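Local coordinates for glyoxalase family protein (Listeria monocytogenes, PDB 2P7O) that catalyses the hydration of the antibiotic fosfomycin with the help of a manganese ion, and so confers resistance to the drug, at residues 6-11 and 52-57; 21-26 and 45-50. All coordinates share one frame; numbering follows the deposited sequence.

From the N terminus, strand 4-12 supplies His7 and leads into helix 15-26, which carries 21-26. The chain then passes through the short strand 29-30 to strand 44-49, and it is here that contact 2 closes its loop, setting the helix against the sheet. After a tight turn, strand 52-58 runs back beside 44-49 and completes contact 1 by pairing with 6-11. The loop of contact 2 therefore falls wholly within that of contact 1. The two share one sheet: Ile54 O and Phe47 N lie 2.8 Å apart, a probable hydrogen bond. Contact 1 adds strand 4-12, the metal-binding edge, to the sheet; contact 2 packs the helix on one face.

Contact 1 of 2, residues 6-11 and 52-57; sequences SHITLI and LWICIM. With MN (manganese (II) ion), chain D.
The manganese ion is held here by His7, whose NE2 lies 2.2 Å from MN, with water 2 as a further ligand; His69, Glu118 and Glu126 of the second subunit complete the site. His7 CG sits in the crowded position between the backbone N and the carbonyl carbon (chi1 59°), which helps to turn the ring so that NE2 faces the manganese. The ring's rotation is fixed by its other nitrogen, since ND1 donates to Ser6 OG at 2.7 Å close to the ring plane. This bond should leave NE2 deprotonated for the metal. Thr9 OG1, in the plane at the edge of the His7 ring, is hydrogen-bonded to Glu126 OE1 of the second subunit and so helps to place a first-shell ligand; behind it Cys55 CB packs at 3.4 Å from Thr9 OG1.

Behind these groups lies the parallel ladder. Ile8 N and Leu10 N give to Trp53 O and Cys55 O, nearly along each C=O axis, while Cys55 N and Met57 N return bonds to Ile8 O and Leu10 O. On the face of Thr9 and Cys55, Ile11 and Met57 lie alongside each other, tightly packed, with Ile11 CD1 just 3.3 Å from Met57 CG. On the other face Ile8 crosses Leu52 at about a right angle, CD1 to CD1 at 3.8 Å, and Leu10 CD1 meets Ile54 CD1 obliquely.

Strand 4-12 continues the sheet through an antiparallel ladder with the second subunit. Paired beta-alpha-beta-beta-beta modules with a metal between them mark the glyoxalase (vicinal oxygen chelate) fold; here the paired modules come from two subunits.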
ATOM      1  N   SER A   6       3.354   9.791  -1.981  1.00 19.85           N
ATOM      2  CA  SER A   6       4.743   9.821  -2.393  1.00 18.18           C
ATOM      3  C   SER A   6       5.102   8.529  -3.148  1.00 19.29           C
ATOM      4  O   SER A   6       5.521   8.620  -4.306  1.00 17.02           O
ATOM      5  CB  SER A   6       5.707   9.910  -1.176  1.00 20.11           C
ATOM      6  OG  SER A   6       7.041   9.892  -1.666  1.00 18.73           O
ATOM      7  N   HIS A   7       4.925   7.397  -2.478  1.00 17.18           N
ATOM      8  CA  HIS A   7       5.340   6.129  -3.126  1.00 17.02           C
ATOM      9  C   HIS A   7       4.830   5.005  -2.239  1.00 17.68           C
ATOM     10  O   HIS A   7       4.462   5.244  -1.087  1.00 19.33           O
ATOM     11  CB  HIS A   7       6.862   6.028  -3.319  1.00 18.76           C
ATOM     12  CG  HIS A   7       7.706   6.104  -2.092  1.00 16.10           C
ATOM     13  ND1 HIS A   7       8.013   7.368  -1.542  1.00 18.10           N
ATOM     14  CD2 HIS A   7       8.310   5.213  -1.280  1.00 19.10           C
ATOM     15  CE1 HIS A   7       8.783   7.223  -0.465  1.00 18.83           C
ATOM     16  NE2 HIS A   7       8.976   5.926  -0.280  1.00 17.27           N
ATOM     17  N   ILE A   8       4.919   3.789  -2.761  1.00 16.11           N
ATOM     18  CA  ILE A   8       4.785   2.611  -1.904  1.00 15.16           C
ATOM     19  C   ILE A   8       6.036   1.764  -2.093  1.00 15.87           C
ATOM     20  O   ILE A   8       6.498   1.676  -3.240  1.00 17.92           O
ATOM     21  CB  ILE A   8       3.549   1.859  -2.385  1.00 16.38           C
ATOM     22  CG1 ILE A   8       2.258   2.688  -2.181  1.00 20.56           C
ATOM     23  CG2 ILE A   8       3.415   0.529  -1.689  1.00 17.90           C
ATOM     24  CD1 ILE A   8       1.045   1.962  -2.766  1.00 24.81           C
ATOM     25  N   THR A   9       6.578   1.209  -1.050  1.00 16.36           N
ATOM     26  CA  THR A   9       7.783   0.386  -1.146  1.00 18.51           C
ATOM     27  C   THR A   9       7.413  -1.029  -0.697  1.00 15.86           C
ATOM     28  O   THR A   9       6.885  -1.228   0.410  1.00 19.33           O
ATOM     29  CB  THR A   9       8.890   1.008  -0.262  1.00 19.15           C
ATOM     30  OG1 THR A   9       9.330   2.207  -0.945  1.00 17.91           O
ATOM     31  CG2 THR A   9      10.052   0.048  -0.034  1.00 19.54           C
ATOM     32  N   LEU A  10       7.679  -1.993  -1.586  1.00 18.59           N
ATOM     33  CA  LEU A  10       7.447  -3.397  -1.252  1.00 17.95           C
ATOM     34  C   LEU A  10       8.779  -4.113  -1.099  1.00 19.12           C
ATOM     35  O   LEU A  10       9.640  -3.863  -1.973  1.00 20.52           O
ATOM     36  CB  LEU A  10       6.578  -4.094  -2.324  1.00 19.14           C
ATOM     37  CG  LEU A  10       5.170  -3.442  -2.333  1.00 18.80           C
ATOM     38  CD1 LEU A  10       4.227  -4.139  -3.305  1.00 22.44           C
ATOM     39  CD2 LEU A  10       4.498  -3.387  -0.962  1.00 22.76           C
ATOM     40  N   ILE A  11       8.900  -4.984  -0.093  1.00 16.39           N
ATOM     41  CA  ILE A  11      10.154  -5.763   0.087  1.00 18.68           C
ATOM     42  C   ILE A  11       9.939  -7.176  -0.485  1.00 18.35           C
ATOM     43  O   ILE A  11       8.867  -7.791  -0.335  1.00 18.29           O
ATOM     44  CB  ILE A  11      10.542  -5.928   1.571  1.00 18.60           C
ATOM     45  CG1 ILE A  11      10.593  -4.585   2.319  1.00 23.07           C
ATOM     46  CG2 ILE A  11      11.880  -6.658   1.652  1.00 20.50           C
ATOM     47  CD1 ILE A  11      11.722  -3.706   1.786  1.00 25.62           C
ATOM     48  N   LEU A  52       1.367   5.869  -9.938  1.00 22.55           N
ATOM     49  CA  LEU A  52       1.896   5.502  -8.620  1.00 20.46           C
ATOM     50  C   LEU A  52       3.381   5.144  -8.804  1.00 18.31           C
ATOM     51  O   LEU A  52       3.735   4.317  -9.663  1.00 19.91           O
ATOM     52  CB  LEU A  52       1.146   4.288  -8.059  1.00 21.53           C
ATOM     53  CG  LEU A  52       1.819   3.495  -6.920  1.00 23.78           C
ATOM     54  CD1 LEU A  52       1.792   4.302  -5.629  1.00 31.01           C
ATOM     55  CD2 LEU A  52       1.173   2.126  -6.798  1.00 31.74           C
ATOM     56  N   TRP A  53       4.233   5.733  -7.978  1.00 16.37           N
ATOM     57  CA  TRP A  53       5.636   5.404  -7.845  1.00 18.58           C
ATOM     58  C   TRP A  53       5.821   4.240  -6.883  1.00 15.71           C
ATOM     59  O   TRP A  53       5.579   4.367  -5.674  1.00 21.77           O
ATOM     60  CB  TRP A  53       6.440   6.631  -7.349  1.00 17.92           C
ATOM     61  CG  TRP A  53       6.491   7.743  -8.363  1.00 17.85           C
ATOM     62  CD1 TRP A  53       5.511   8.714  -8.509  1.00 19.80           C
ATOM     63  CD2 TRP A  53       7.523   8.070  -9.317  1.00 19.68           C
ATOM     64  NE1 TRP A  53       5.888   9.588  -9.504  1.00 22.57           N
ATOM     65  CE2 TRP A  53       7.103   9.212 -10.009  1.00 24.96           C
ATOM     66  CE3 TRP A  53       8.779   7.502  -9.636  1.00 24.62           C
ATOM     67  CZ2 TRP A  53       7.854   9.818 -11.036  1.00 27.38           C
ATOM     68  CZ3 TRP A  53       9.520   8.085 -10.654  1.00 26.61           C
ATOM     69  CH2 TRP A  53       9.058   9.223 -11.334  1.00 28.80           C
ATOM     70  N   ILE A  54       6.252   3.112  -7.458  1.00 19.92           N
ATOM     71  CA  ILE A  54       6.462   1.964  -6.590  1.00 19.66           C
ATOM     72  C   ILE A  54       7.923   1.551  -6.552  1.00 20.70           C
ATOM     73  O   ILE A  54       8.563   1.393  -7.608  1.00 18.06           O
ATOM     74  CB  ILE A  54       5.498   0.828  -6.934  1.00 21.73           C
ATOM     75  CG1 ILE A  54       5.670  -0.379  -5.989  1.00 24.45           C
ATOM     76  CG2 ILE A  54       5.532   0.421  -8.388  1.00 28.73           C
ATOM     77  CD1 ILE A  54       4.383  -1.125  -5.663  1.00 28.96           C
ATOM     78  N   CYS A  55       8.447   1.440  -5.323  1.00 16.68           N
ATOM     79  CA  CYS A  55       9.815   0.924  -5.174  1.00 19.40           C
ATOM     80  C   CYS A  55       9.764  -0.514  -4.715  1.00 18.46           C
ATOM     81  O   CYS A  55       8.964  -0.867  -3.793  1.00 20.98           O
ATOM     82  CB  CYS A  55      10.504   1.784  -4.066  1.00 21.02           C
ATOM     83  SG  CYS A  55      12.067   1.102  -3.503  1.00 21.79           S
ATOM     84  N   ILE A  56      10.584  -1.359  -5.334  1.00 18.90           N
ATOM     85  CA  ILE A  56      10.752  -2.688  -4.728  1.00 19.82           C
ATOM     86  C   ILE A  56      12.210  -2.862  -4.308  1.00 20.12           C
ATOM     87  O   ILE A  56      13.071  -2.293  -4.964  1.00 22.14           O
ATOM     88  CB  ILE A  56      10.400  -3.865  -5.650  0.62 18.84           C
ATOM     89  CG1 ILE A  56      11.124  -3.758  -6.997  0.62 21.34           C
ATOM     90  CG2 ILE A  56       8.889  -3.988  -5.801  0.62 15.88           C
ATOM     91  CD1 ILE A  56      10.767  -4.895  -7.924  0.62 20.45           C
ATOM     92  N   MET A  57      12.434  -3.544  -3.202  1.00 21.97           N
ATOM     93  CA  MET A  57      13.704  -3.616  -2.474  1.00 21.60           C
ATOM     94  C   MET A  57      13.924  -5.057  -2.010  1.00 21.88           C
ATOM     95  O   MET A  57      12.983  -5.678  -1.529  1.00 22.79           O
ATOM     96  CB  MET A  57      13.598  -2.585  -1.354  1.00 22.39           C
ATOM     97  CG  MET A  57      14.292  -2.697  -0.014  1.00 29.02           C
ATOM     98  SD  MET A  57      14.261  -1.101   0.915  1.00 54.73           S
ATOM     99  CE  MET A  57      15.388  -0.209  -0.189  1.00 31.20           C
TER
HETATM  100 MN    MN D4000      10.049   5.126   1.432  1.00 17.15          MN
HETATM  101  O   HOH W   1       3.316   7.539  -5.799  1.00 23.74           O
HETATM  102  O   HOH W   2      11.454   6.924   1.249  1.00 18.61           O

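Contact 2 of 2, residues 21-26 and 45-50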
ATOM      1  N   PHE A  21       6.521  -9.933 -12.676  1.00 20.10           N
ATOM      2  CA  PHE A  21       5.151  -9.838 -12.192  1.00 18.06           C
ATOM      3  C   PHE A  21       4.544  -8.470 -12.528  1.00 16.51           C
ATOM      4  O   PHE A  21       3.460  -8.350 -13.120  1.00 19.29           O
ATOM      5  CB  PHE A  21       5.244 -10.068 -10.662  1.00 18.96           C
ATOM      6  CG  PHE A  21       3.888  -9.948  -9.984  1.00 18.30           C
ATOM      7  CD1 PHE A  21       2.974 -10.970 -10.036  1.00 22.93           C
ATOM      8  CD2 PHE A  21       3.598  -8.790  -9.305  1.00 21.53           C
ATOM      9  CE1 PHE A  21       1.717 -10.850  -9.470  1.00 24.39           C
ATOM     10  CE2 PHE A  21       2.347  -8.642  -8.733  1.00 23.03           C
ATOM     11  CZ  PHE A  21       1.446  -9.696  -8.764  1.00 26.02           C
ATOM     12  N   LEU A  22       5.271  -7.395 -12.175  1.00 19.28           N
ATOM     13  CA  LEU A  22       4.750  -6.053 -12.279  1.00 18.04           C
ATOM     14  C   LEU A  22       4.571  -5.613 -13.740  1.00 19.33           C
ATOM     15  O   LEU A  22       3.629  -4.900 -14.057  1.00 20.34           O
ATOM     16  CB  LEU A  22       5.678  -5.033 -11.595  1.00 17.53           C
ATOM     17  CG  LEU A  22       5.793  -5.156 -10.079  1.00 19.81           C
ATOM     18  CD1 LEU A  22       6.812  -4.153  -9.576  1.00 18.29           C
ATOM     19  CD2 LEU A  22       4.398  -4.938  -9.462  1.00 18.72           C
ATOM     20  N   GLN A  23       5.573  -5.958 -14.541  1.00 19.96           N
ATOM     21  CA  GLN A  23       5.614  -5.665 -15.965  1.00 20.14           C
ATOM     22  C   GLN A  23       4.594  -6.512 -16.752  1.00 24.10           C
ATOM     23  O   GLN A  23       3.813  -6.003 -17.557  1.00 21.20           O
ATOM     24  CB  GLN A  23       7.009  -6.019 -16.551  1.00 21.08           C
ATOM     25  CG  GLN A  23       8.049  -4.923 -16.247  1.00 21.17           C
ATOM     26  CD  GLN A  23       9.419  -5.201 -16.862  1.00 21.07           C
ATOM     27  OE1 GLN A  23       9.773  -6.308 -17.258  1.00 29.41           O
ATOM     28  NE2 GLN A  23      10.185  -4.121 -16.968  1.00 32.71           N
ATOM     29  N   ASN A  24       4.596  -7.828 -16.564  1.00 24.74           N
ATOM     30  CA  ASN A  24       3.615  -8.617 -17.342  1.00 21.55           C
ATOM     31  C   ASN A  24       2.198  -8.268 -16.926  1.00 23.94           C
ATOM     32  O   ASN A  24       1.413  -8.092 -17.860  1.00 28.24           O
ATOM     33  CB  ASN A  24       3.864 -10.113 -17.153  0.64 24.72           C
ATOM     34  CG  ASN A  24       3.019 -10.971 -18.063  0.64 24.35           C
ATOM     35  OD1 ASN A  24       3.418 -11.268 -19.204  0.64 29.04           O
ATOM     36  ND2 ASN A  24       1.855 -11.414 -17.641  0.64 32.02           N
ATOM     37  N   ILE A  25       1.848  -8.182 -15.658  1.00 21.97           N
ATOM     38  CA  ILE A  25       0.499  -7.902 -15.191  1.00 22.48           C
ATOM     39  C   ILE A  25       0.109  -6.430 -15.267  1.00 20.05           C
ATOM     40  O   ILE A  25      -0.961  -6.119 -15.831  1.00 22.57           O
ATOM     41  CB  ILE A  25       0.319  -8.283 -13.698  1.00 21.81           C
ATOM     42  CG1 ILE A  25       0.590  -9.782 -13.484  1.00 29.37           C
ATOM     43  CG2 ILE A  25      -1.146  -8.040 -13.291  1.00 19.44           C
ATOM     44  CD1 ILE A  25      -0.071 -10.588 -14.588  1.00 35.41           C
ATOM     45  N   PHE A  26       0.920  -5.576 -14.627  1.00 20.06           N
ATOM     46  CA  PHE A  26       0.473  -4.186 -14.522  1.00 20.76           C
ATOM     47  C   PHE A  26       1.083  -3.311 -15.605  1.00 21.65           C
ATOM     48  O   PHE A  26       0.868  -2.084 -15.566  1.00 22.08           O
ATOM     49  CB  PHE A  26       0.950  -3.598 -13.178  1.00 19.46           C
ATOM     50  CG  PHE A  26       0.403  -4.284 -11.944  1.00 17.25           C
ATOM     51  CD1 PHE A  26       1.167  -5.072 -11.117  1.00 22.68           C
ATOM     52  CD2 PHE A  26      -0.921  -4.139 -11.619  1.00 23.50           C
ATOM     53  CE1 PHE A  26       0.633  -5.802 -10.060  1.00 26.98           C
ATOM     54  CE2 PHE A  26      -1.443  -4.818 -10.544  1.00 22.48           C
ATOM     55  CZ  PHE A  26      -0.687  -5.616  -9.721  1.00 17.83           C
ATOM     56  N   LYS A  45      14.587  -1.251  -7.226  1.00 21.46           N
ATOM     57  CA  LYS A  45      14.099  -0.629  -8.426  1.00 22.44           C
ATOM     58  C   LYS A  45      12.889   0.284  -8.128  1.00 20.69           C
ATOM     59  O   LYS A  45      12.101   0.036  -7.223  1.00 23.52           O
ATOM     60  CB  LYS A  45      13.602  -1.692  -9.399  1.00 27.37           C
ATOM     61  CG  LYS A  45      14.723  -2.350 -10.154  1.00 28.16           C
ATOM     62  CD  LYS A  45      14.096  -3.216 -11.253  1.00 30.26           C
ATOM     63  CE  LYS A  45      15.075  -4.278 -11.700  1.00 32.46           C
ATOM     64  NZ  LYS A  45      14.580  -4.885 -12.953  1.00 28.62           N
ATOM     65  N   PHE A  46      12.770   1.288  -9.004  1.00 21.17           N
ATOM     66  CA  PHE A  46      11.504   2.031  -9.017  1.00 22.75           C
ATOM     67  C   PHE A  46      10.749   1.752 -10.328  1.00 22.67           C
ATOM     68  O   PHE A  46      11.339   1.648 -11.407  1.00 23.15           O
ATOM     69  CB  PHE A  46      11.731   3.528  -8.821  1.00 23.05           C
ATOM     70  CG  PHE A  46      11.637   4.047  -7.396  1.00 24.07           C
ATOM     71  CD1 PHE A  46      10.474   4.630  -6.933  1.00 21.87           C
ATOM     72  CD2 PHE A  46      12.751   3.956  -6.555  1.00 23.93           C
ATOM     73  CE1 PHE A  46      10.398   5.136  -5.634  1.00 24.42           C
ATOM     74  CE2 PHE A  46      12.677   4.455  -5.274  1.00 22.51           C
ATOM     75  CZ  PHE A  46      11.484   5.027  -4.802  1.00 23.37           C
ATOM     76  N   PHE A  47       9.431   1.719 -10.201  1.00 20.80           N
ATOM     77  CA  PHE A  47       8.524   1.579 -11.334  1.00 21.78           C
ATOM     78  C   PHE A  47       7.394   2.606 -11.162  1.00 23.83           C
ATOM     79  O   PHE A  47       7.177   3.190 -10.085  1.00 25.64           O
ATOM     80  CB  PHE A  47       7.829   0.215 -11.341  1.00 21.79           C
ATOM     81  CG  PHE A  47       8.765  -0.971 -11.517  1.00 20.91           C
ATOM     82  CD1 PHE A  47       9.352  -1.551 -10.420  1.00 21.03           C
ATOM     83  CD2 PHE A  47       9.039  -1.453 -12.780  1.00 20.54           C
ATOM     84  CE1 PHE A  47      10.254  -2.568 -10.616  1.00 20.71           C
ATOM     85  CE2 PHE A  47       9.950  -2.490 -12.981  1.00 22.31           C
ATOM     86  CZ  PHE A  47      10.589  -3.043 -11.889  1.00 20.49           C
ATOM     87  N   LEU A  48       6.717   2.892 -12.258  1.00 19.49           N
ATOM     88  CA  LEU A  48       5.542   3.712 -12.323  1.00 17.13           C
ATOM     89  C   LEU A  48       4.409   2.816 -12.849  1.00 18.81           C
ATOM     90  O   LEU A  48       4.598   2.188 -13.910  1.00 21.74           O
ATOM     91  CB  LEU A  48       5.639   4.835 -13.376  1.00 24.56           C
ATOM     92  CG  LEU A  48       6.810   5.778 -13.096  1.00 32.98           C
ATOM     93  CD1 LEU A  48       6.705   7.161 -13.701  1.00 37.56           C
ATOM     94  CD2 LEU A  48       6.794   5.809 -11.587  1.00 46.43           C
ATOM     95  N   ILE A  49       3.297   2.885 -12.145  1.00 21.32           N
ATOM     96  CA  ILE A  49       2.053   2.206 -12.501  1.00 20.13           C
ATOM     97  C   ILE A  49       0.910   3.226 -12.365  1.00 20.43           C
ATOM     98  O   ILE A  49       0.484   3.542 -11.250  1.00 23.20           O
ATOM     99  CB  ILE A  49       1.822   1.015 -11.557  1.00 18.50           C
ATOM    100  CG1 ILE A  49       3.022   0.055 -11.470  1.00 19.55           C
ATOM    101  CG2 ILE A  49       0.560   0.244 -11.982  1.00 22.34           C
ATOM    102  CD1 ILE A  49       2.740  -1.083 -10.517  1.00 21.96           C
ATOM    103  N   ALA A  50       0.515   3.700 -13.545  1.00 21.84           N
ATOM    104  CA  ALA A  50      -0.624   4.607 -13.653  1.00 21.27           C
ATOM    105  C   ALA A  50      -0.476   5.748 -12.643  1.00 20.97           C
ATOM    106  O   ALA A  50      -1.400   6.112 -11.917  1.00 25.64           O
ATOM    107  CB  ALA A  50      -1.908   3.842 -13.432  1.00 21.59           C
TER
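Lys45 NZ is gripped twice, by a salt bridge to Glu30 OE2 and by a hydrogen bond to Thr19 OG1. The nearly extended lysine chain thus reaches from strand 44-49 to strand 29-30 and to helix 15-26, about one turn before Leu22. Within 21-26 the helix keeps its own bonds, among them Phe26 N to Leu22 O at 2.8 Å. The meeting of helix and strand itself is largely apolar and rests on Leu22 and Phe26 against Phe47 and Ile49.

Leu22 has CG beside the backbone N and anti to the carbonyl carbon (chi1 -67°), with CD1 anti at chi2 176°, and together these put CD1 over one face of the Phe47 ring. CD1 is 4.2 Å from the centroid of that ring and 27° off its normal, a CH-pi contact displaced toward the CD1-CE1 side. The other methyl, CD2, approaches Ile49 CD1. Gln23 NE2 comes to the edge of the Phe47 ring, near its plane, 4.3 Å from Phe47 CE2. In the beta-alpha-beta-beta-beta module of the glyoxalase fold the helix lies along one face of the sheet in this way; here the axes of helix 21-26 and strand 45-49 come within 10.4 Å, almost parallel.

Farther along, Ile49 reaches the last turn of the helix with both of its arms: CG2 lies 4.0 Å from Phe26 CB, and CD1 is nearly as close to that carbon. The Phe26 ring leads away from the strand. Ile25 CG2 lies over the centre of one of its faces, while Phe72 and Phe117, on strands 69-73 and 116-120 of the second sheet, meet it with inclined ring planes, so that Phe26 links the two halves of the chain.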